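Local coordinates for protein myosin regulatory light chain (Physarum polycephalum, PDB 2BL0) that binds a calcium ion in an EF-hand loop and serves as a light chain of the motor protein myosin, at residues E25-G28 and S29-S33; K61-R65 and K66-T70; D107-S111 and S112-E116. All coordinates share one frame; numbering follows the deposited sequence.

Contact 1. Residues E25-G28 and S29-S33; sequences EELG and SALRS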
loop_
_atom_site.group_PDB
_atom_site.type_symbol
_atom_site.label_atom_id
_atom_site.label_comp_id
_atom_site.label_asym_id
_atom_site.label_seq_id
_atom_site.Cartn_x
_atom_site.Cartn_y
_atom_site.Cartn_z
ATOM N N GLU B 25 8.010 -21.500 -4.638
ATOM C CA GLU B 25 8.199 -21.041 -6.011
ATOM C C GLU B 25 8.117 -19.537 -6.155
ATOM O O GLU B 25 8.533 -18.985 -7.181
ATOM C CB GLU B 25 7.184 -21.682 -6.951
ATOM C CG GLU B 25 7.235 -23.203 -6.981
ATOM C CD GLU B 25 8.593 -23.763 -7.380
ATOM O OE1 GLU B 25 8.902 -24.915 -6.966
ATOM O OE2 GLU B 25 9.352 -23.088 -8.117
ATOM N N GLU B 26 7.580 -18.875 -5.133
ATOM C CA GLU B 26 7.552 -17.428 -5.100
ATOM C C GLU B 26 8.628 -16.758 -4.244
ATOM O O GLU B 26 8.653 -15.546 -4.153
ATOM C CB GLU B 26 6.191 -16.961 -4.591
ATOM C CG GLU B 26 5.007 -17.446 -5.411
ATOM C CD GLU B 26 4.902 -16.760 -6.754
ATOM O OE1 GLU B 26 5.540 -15.707 -6.937
ATOM O OE2 GLU B 26 4.162 -17.276 -7.630
ATOM N N LEU B 27 9.519 -17.521 -3.627
ATOM C CA LEU B 27 10.547 -16.937 -2.778
ATOM C C LEU B 27 11.425 -15.977 -3.558
ATOM O O LEU B 27 11.681 -14.890 -3.106
ATOM C CB LEU B 27 11.400 -18.042 -2.125
ATOM C CG LEU B 27 12.533 -17.580 -1.189
ATOM C CD1 LEU B 27 12.040 -16.711 -0.032
ATOM C CD2 LEU B 27 13.295 -18.776 -0.655
ATOM N N GLY B 28 11.884 -16.376 -4.739
ATOM C CA GLY B 28 12.685 -15.493 -5.560
ATOM C C GLY B 28 11.983 -14.175 -5.837
ATOM O O GLY B 28 12.560 -13.106 -5.640
ATOM N N SER B 29 10.731 -14.253 -6.283
ATOM C CA SER B 29 9.924 -13.067 -6.595
ATOM C C SER B 29 9.773 -12.136 -5.405
ATOM O O SER B 29 9.892 -10.927 -5.533
ATOM C CB SER B 29 8.543 -13.490 -7.104
ATOM O OG SER B 29 8.695 -14.147 -8.346
ATOM N N ALA B 30 9.543 -12.723 -4.237
ATOM C CA ALA B 30 9.368 -11.962 -2.999
ATOM C C ALA B 30 10.670 -11.269 -2.569
ATOM O O ALA B 30 10.649 -10.088 -2.190
ATOM C CB ALA B 30 8.819 -12.880 -1.896
ATOM N N LEU B 31 11.798 -11.979 -2.627
ATOM C CA LEU B 31 13.110 -11.381 -2.337
ATOM C C LEU B 31 13.411 -10.239 -3.295
ATOM O O LEU B 31 13.807 -9.128 -2.892
ATOM C CB LEU B 31 14.224 -12.430 -2.422
ATOM C CG LEU B 31 14.200 -13.500 -1.354
ATOM C CD1 LEU B 31 15.092 -14.628 -1.790
ATOM C CD2 LEU B 31 14.619 -12.938 0.002
ATOM N N ARG B 32 13.192 -10.503 -4.578
ATOM C CA ARG B 32 13.430 -9.523 -5.617
ATOM C C ARG B 32 12.541 -8.278 -5.469
ATOM O O ARG B 32 12.981 -7.167 -5.744
ATOM C CB ARG B 32 13.219 -10.169 -6.974
ATOM C CG ARG B 32 14.325 -11.121 -7.329
ATOM C CD ARG B 32 13.995 -12.077 -8.463
ATOM N NE ARG B 32 15.094 -13.022 -8.624
ATOM C CZ ARG B 32 14.973 -14.313 -8.909
ATOM N NH1 ARG B 32 13.779 -14.884 -9.110
ATOM N NH2 ARG B 32 16.061 -15.053 -8.970
ATOM N N SER B 33 11.307 -8.486 -5.008
ATOM C CA SER B 33 10.357 -7.408 -4.797
ATOM C C SER B 33 10.912 -6.362 -3.844
ATOM O O SER B 33 10.589 -5.179 -3.985
ATOM C CB SER B 33 9.013 -7.939 -4.266
ATOM O OG SER B 33 8.334 -8.693 -5.266
HETATM O O HOH W 1 10.070 -16.805 -7.621
#
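The first turns of helix 27-33, which leaves the calcium-bearing loop of EF-hand 1, are held by a local contact along the helix in which Arg-32 folds back over Gly-28 and Leu-31 over Leu-27. Ala-30 N, Leu-31 N and Arg-32 N each donate to the carbonyl four residues earlier, the Leu-31 bond to Leu-27 O being nearly straight at 172°. With chi1 at -72° and the chain extended from CG to NE, Arg-32 runs alongside the Gly-28 carbonyl, CG 3.1 Å from Gly-28 O, and one face of its guanidinium covers Gly-28 CA, where no side chain intervenes. Arg-32 NH2 donates to Pro-38 O, so an alanine here would probably leave that carbonyl without its mate and uncover the backbone at Gly-28. On a different face, CG and CD1 of Leu-27 lean against Leu-31, Leu-27 CG lying 4.0 Å from Leu-31 CD1. A water bridges Glu-25 O and Ser-29 N, while Phe-14 of helix 4-14 packs on Ala-30 and Ser-29. In the conformer described, the Glu-26 side chain, one of the predicted ligands, lies about 9 Å from the calcium, too far to coordinate it, where the exiting helix of this EF-hand begins.

Contact 2. Residues K61-R65 and K66-T70; sequences KTVYR and KPIKT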
loop_
_atom_site.group_PDB
_atom_site.type_symbol
_atom_site.label_atom_id
_atom_site.label_comp_id
_atom_site.label_asym_id
_atom_site.label_seq_id
_atom_site.Cartn_x
_atom_site.Cartn_y
_atom_site.Cartn_z
ATOM N N LYS B 61 11.939 -13.373 6.558
ATOM C CA LYS B 61 12.804 -12.361 7.193
ATOM C C LYS B 61 14.243 -12.820 7.281
ATOM O O LYS B 61 15.164 -12.077 6.933
ATOM C CB LYS B 61 12.285 -12.036 8.591
ATOM C CG LYS B 61 11.079 -11.143 8.585
ATOM C CD LYS B 61 10.532 -10.968 10.000
ATOM C CE LYS B 61 9.345 -10.049 10.018
ATOM N NZ LYS B 61 8.913 -9.729 11.403
ATOM N N THR B 62 14.422 -14.048 7.750
ATOM C CA THR B 62 15.722 -14.649 7.949
ATOM C C THR B 62 16.476 -14.755 6.620
ATOM O O THR B 62 17.644 -14.408 6.533
ATOM C CB THR B 62 15.578 -16.054 8.591
ATOM O OG1 THR B 62 14.906 -15.974 9.871
ATOM C CG2 THR B 62 16.921 -16.616 8.917
ATOM N N VAL B 63 15.804 -15.241 5.589
ATOM C CA VAL B 63 16.405 -15.403 4.274
ATOM C C VAL B 63 16.776 -14.035 3.687
ATOM O O VAL B 63 17.887 -13.837 3.187
ATOM C CB VAL B 63 15.469 -16.162 3.329
ATOM C CG1 VAL B 63 16.003 -16.131 1.878
ATOM C CG2 VAL B 63 15.340 -17.591 3.778
ATOM N N TYR B 64 15.841 -13.088 3.792
ATOM C CA TYR B 64 16.015 -11.769 3.207
ATOM C C TYR B 64 17.149 -11.005 3.853
ATOM O O TYR B 64 17.839 -10.249 3.184
ATOM C CB TYR B 64 14.720 -10.947 3.282
ATOM C CG TYR B 64 14.892 -9.541 2.734
ATOM C CD1 TYR B 64 14.838 -9.293 1.374
ATOM C CD2 TYR B 64 15.119 -8.476 3.588
ATOM C CE1 TYR B 64 15.008 -8.000 0.872
ATOM C CE2 TYR B 64 15.310 -7.186 3.110
ATOM C CZ TYR B 64 15.241 -6.955 1.746
ATOM O OH TYR B 64 15.393 -5.686 1.265
ATOM N N ARG B 65 17.358 -11.207 5.143
ATOM C CA ARG B 65 18.372 -10.428 5.870
ATOM C C ARG B 65 19.816 -10.883 5.605
ATOM O O ARG B 65 20.778 -10.217 6.004
ATOM C CB ARG B 65 18.061 -10.448 7.363
ATOM C CG ARG B 65 16.837 -9.621 7.736
ATOM C CD ARG B 65 16.976 -8.138 7.456
ATOM N NE ARG B 65 15.892 -7.381 8.087
ATOM C CZ ARG B 65 15.570 -6.125 7.782
ATOM N NH1 ARG B 65 16.254 -5.452 6.854
ATOM N NH2 ARG B 65 14.561 -5.532 8.419
ATOM N N LYS B 66 19.971 -12.003 4.911
ATOM C CA LYS B 66 21.275 -12.462 4.468
ATOM C C LYS B 66 21.819 -11.538 3.378
ATOM O O LYS B 66 21.052 -10.800 2.731
ATOM C CB LYS B 66 21.187 -13.893 3.945
ATOM C CG LYS B 66 20.637 -14.900 4.959
ATOM C CD LYS B 66 21.324 -14.819 6.314
ATOM C CE LYS B 66 20.873 -15.987 7.223
ATOM N NZ LYS B 66 21.239 -15.747 8.637
ATOM N N PRO B 67 23.138 -11.593 3.163
ATOM C CA PRO B 67 23.828 -10.675 2.242
ATOM C C PRO B 67 23.657 -10.959 0.760
ATOM O O PRO B 67 24.615 -10.835 -0.017
ATOM C CB PRO B 67 25.312 -10.854 2.621
ATOM C CG PRO B 67 25.340 -11.698 3.788
ATOM C CD PRO B 67 24.093 -12.509 3.813
ATOM N N ILE B 68 22.447 -11.314 0.358
ATOM C CA ILE B 68 22.121 -11.460 -1.047
ATOM C C ILE B 68 22.360 -10.090 -1.694
ATOM O O ILE B 68 21.999 -9.065 -1.128
ATOM C CB ILE B 68 20.649 -11.907 -1.194
ATOM C CG1 ILE B 68 20.399 -13.237 -0.454
ATOM C CG2 ILE B 68 20.296 -12.029 -2.657
ATOM C CD1 ILE B 68 18.908 -13.615 -0.294
ATOM N N LYS B 69 22.971 -10.078 -2.877
ATOM C CA LYS B 69 23.333 -8.830 -3.541
ATOM C C LYS B 69 22.147 -7.928 -3.850
ATOM O O LYS B 69 21.126 -8.386 -4.372
ATOM C CB LYS B 69 24.080 -9.123 -4.854
ATOM C CG LYS B 69 25.469 -9.739 -4.667
ATOM C CD LYS B 69 26.436 -9.270 -5.717
ATOM C CE LYS B 69 27.718 -10.076 -5.715
ATOM N NZ LYS B 69 28.081 -10.422 -7.112
ATOM N N THR B 70 22.293 -6.646 -3.525
ATOM C CA THR B 70 21.401 -5.599 -3.998
ATOM C C THR B 70 21.811 -5.185 -5.418
ATOM O O THR B 70 22.878 -5.550 -5.886
ATOM C CB THR B 70 21.428 -4.380 -3.065
ATOM O OG1 THR B 70 22.744 -3.849 -3.005
ATOM C CG2 THR B 70 21.083 -4.768 -1.609
#
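Lys-66 N donates to Val-63 O at 3.3 Å, an i to i-3 bond near the C-terminal end of helix 57-64, where the chain leaves for the linker leading to helix 75-85. This is the last helix of the N-terminal half of the chain, and its passage into a linker is consistent with the two-lobed build of an EF-hand light chain. The N-H...O angle is 152°, but the donor stands above the carbonyl plane, 59° out of it, as the chain swings away from the helix; one residue earlier, Arg-65 N still bonds to Lys-61 O in the regular helical way. Beyond the turn, Ile-68 N reaches back to Lys-66 O in a weak bond that spans Pro-67.

The Lys-66 side chain bends at chi2 (-50°), and this lays its aliphatic part along the carbonyls at the helix end. Its CG lies 3.4 Å from Thr-62 O, and CD and CE follow past the same oxygen, so that methylenes rather than the amine touch it. On the helix, Thr-62 turns its own hydroxyl to Ala-58 O. Ile-68 points back toward the helix, and its CD1 meets the side chain of Val-63 only loosely, while Ile-46 of helix 40-50 packs on both.

Lys-36 NZ bonds to Tyr-64 O and Lys-66 O and also makes a cation-pi contact with the Tyr-64 ring, placing a positive charge at the helix end, where it would probably suit the negative end of the helix dipole. Besides the donor Lys-66 N, Val-63 O has Lys-66 CG at 3.4 Å and the methyl Ile-68 CD1 at 3.6 Å.

Contact 3. Residues D107-S111 and S112-E116; sequences DALTS and SEVEE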
loop_
_atom_site.group_PDB
_atom_site.type_symbol
_atom_site.label_atom_id
_atom_site.label_comp_id
_atom_site.label_asym_id
_atom_site.label_seq_id
_atom_site.Cartn_x
_atom_site.Cartn_y
_atom_site.Cartn_z
ATOM N N ASP B 107 21.029 -18.196 -17.068
ATOM C CA ASP B 107 19.787 -18.278 -16.298
ATOM C C ASP B 107 18.675 -17.615 -17.096
ATOM O O ASP B 107 18.157 -16.559 -16.731
ATOM C CB ASP B 107 19.980 -17.578 -14.951
ATOM C CG ASP B 107 20.982 -18.290 -14.061
ATOM O OD1 ASP B 107 21.311 -19.474 -14.332
ATOM O OD2 ASP B 107 21.468 -17.748 -13.044
ATOM N N ALA B 108 18.330 -18.263 -18.203
ATOM C CA ALA B 108 17.472 -17.690 -19.230
ATOM C C ALA B 108 16.164 -17.097 -18.695
ATOM O O ALA B 108 15.444 -17.737 -17.918
ATOM C CB ALA B 108 17.165 -18.748 -20.279
ATOM N N LEU B 109 15.860 -15.878 -19.135
ATOM C CA LEU B 109 14.598 -15.218 -18.803
ATOM C C LEU B 109 13.461 -15.723 -19.700
ATOM O O LEU B 109 13.697 -16.342 -20.733
ATOM C CB LEU B 109 14.742 -13.702 -18.945
ATOM C CG LEU B 109 15.939 -13.034 -18.253
ATOM C CD1 LEU B 109 15.886 -11.527 -18.533
ATOM C CD2 LEU B 109 15.942 -13.312 -16.793
ATOM N N THR B 110 12.222 -15.486 -19.282
ATOM C CA THR B 110 11.069 -15.777 -20.120
ATOM C C THR B 110 10.869 -14.658 -21.128
ATOM O O THR B 110 11.298 -13.526 -20.911
ATOM C CB THR B 110 9.779 -15.920 -19.285
ATOM O OG1 THR B 110 9.404 -14.650 -18.736
ATOM C CG2 THR B 110 9.977 -16.831 -18.063
ATOM N N SER B 111 10.200 -14.992 -22.221
ATOM C CA SER B 111 9.814 -14.023 -23.244
ATOM C C SER B 111 9.053 -12.826 -22.659
ATOM O O SER B 111 9.281 -11.682 -23.064
ATOM C CB SER B 111 8.983 -14.717 -24.319
ATOM O OG SER B 111 7.911 -15.412 -23.730
ATOM N N SER B 112 8.150 -13.092 -21.716
ATOM C CA SER B 112 7.330 -12.049 -21.106
ATOM C C SER B 112 8.207 -11.093 -20.326
ATOM O O SER B 112 7.997 -9.883 -20.369
ATOM C CB SER B 112 6.274 -12.649 -20.167
ATOM O OG SER B 112 5.148 -13.105 -20.889
ATOM N N GLU B 113 9.182 -11.645 -19.600
ATOM C CA GLU B 113 10.143 -10.849 -18.831
ATOM C C GLU B 113 10.947 -9.949 -19.759
ATOM O O GLU B 113 11.094 -8.756 -19.513
ATOM C CB GLU B 113 11.079 -11.756 -18.004
ATOM C CG GLU B 113 10.426 -12.258 -16.700
ATOM C CD GLU B 113 11.088 -13.491 -16.071
ATOM O OE1 GLU B 113 12.006 -14.109 -16.665
ATOM O OE2 GLU B 113 10.673 -13.854 -14.935
ATOM N N VAL B 114 11.461 -10.534 -20.835
ATOM C CA VAL B 114 12.257 -9.784 -21.804
ATOM C C VAL B 114 11.443 -8.659 -22.470
ATOM O O VAL B 114 11.955 -7.567 -22.645
ATOM C CB VAL B 114 12.907 -10.729 -22.840
ATOM C CG1 VAL B 114 13.586 -9.945 -23.941
ATOM C CG2 VAL B 114 13.910 -11.650 -22.143
ATOM N N GLU B 115 10.173 -8.892 -22.805
ATOM C CA GLU B 115 9.364 -7.819 -23.410
ATOM C C GLU B 115 9.110 -6.667 -22.430
ATOM O O GLU B 115 9.064 -5.510 -22.828
ATOM C CB GLU B 115 8.024 -8.331 -23.948
ATOM C CG GLU B 115 8.110 -9.281 -25.132
ATOM C CD GLU B 115 8.917 -8.742 -26.302
ATOM O OE1 GLU B 115 8.948 -7.503 -26.529
ATOM O OE2 GLU B 115 9.569 -9.562 -26.975
ATOM N N GLU B 116 8.960 -6.973 -21.149
ATOM C CA GLU B 116 8.717 -5.917 -20.169
ATOM C C GLU B 116 9.969 -5.063 -19.986
ATOM O O GLU B 116 9.890 -3.835 -19.868
ATOM C CB GLU B 116 8.260 -6.507 -18.832
ATOM C CG GLU B 116 7.355 -5.572 -18.043
ATOM C CD GLU B 116 6.667 -6.263 -16.876
ATOM O OE1 GLU B 116 6.557 -7.506 -16.894
ATOM O OE2 GLU B 116 6.244 -5.554 -15.938
HETATM O O HOH W 2 6.807 -15.755 -21.335
#
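Thr-110 and Glu-113 cross obliquely in a capping box at the start of helix 111-118, each side chain bonding the other's backbone N-H. Thr-110 is the N-cap: a chi1 of 69° swings its OG1 in toward the helix start, where it accepts from Glu-113 N at 3.1 Å. In return, Glu-113 stretches beyond CG back along the chain, and Thr-110 N donates to its OE1 in an almost straight bond, 171°, meeting the carboxylate from above its plane, 38° out of it. The carboxylate therefore sits before the first turn, where the helix dipole would probably favour its negative charge.

Leu-109 stands at about a right angle to both Glu-113 and Val-114, its CB 3.9 Å from Val-114 CG2, and the pair turn their apolar surfaces onto Leu-102 of helix 95-104. Regular helical bonding starts here, Val-114 N to Thr-110 O and Glu-115 N to Ser-111 O. The Glu-115 side chain, bent at its second torsion, takes its charge to a salt bridge with Arg-99. Another amide of the first turn has a solvent partner: in the conformer described, Ser-112 N donates to a water oxygen 3.0 Å away.

In the fold
Contacts 1 and 2 belong to one packed unit. Their centres lie about 12 Å apart and Leu-31 joins them: its CD2 is 3.7 Å from Tyr-64 CA and 4.0 Å from Val-63 CG1, while its CD1 is 4.2 Å from Ile-68 CD1. The helix leaving the calcium loop thus rests on the end of helix 57-64 and on the linker beyond it. Contact 3 lies in the other half of the molecule, with its centre about 16 Å from that of contact 1 and about 24 Å from that of contact 2, and touches neither. The calcium ion is held by Asp-15, Asp-17, Asp-19 and Lys-21 of the loop that precedes contact 1.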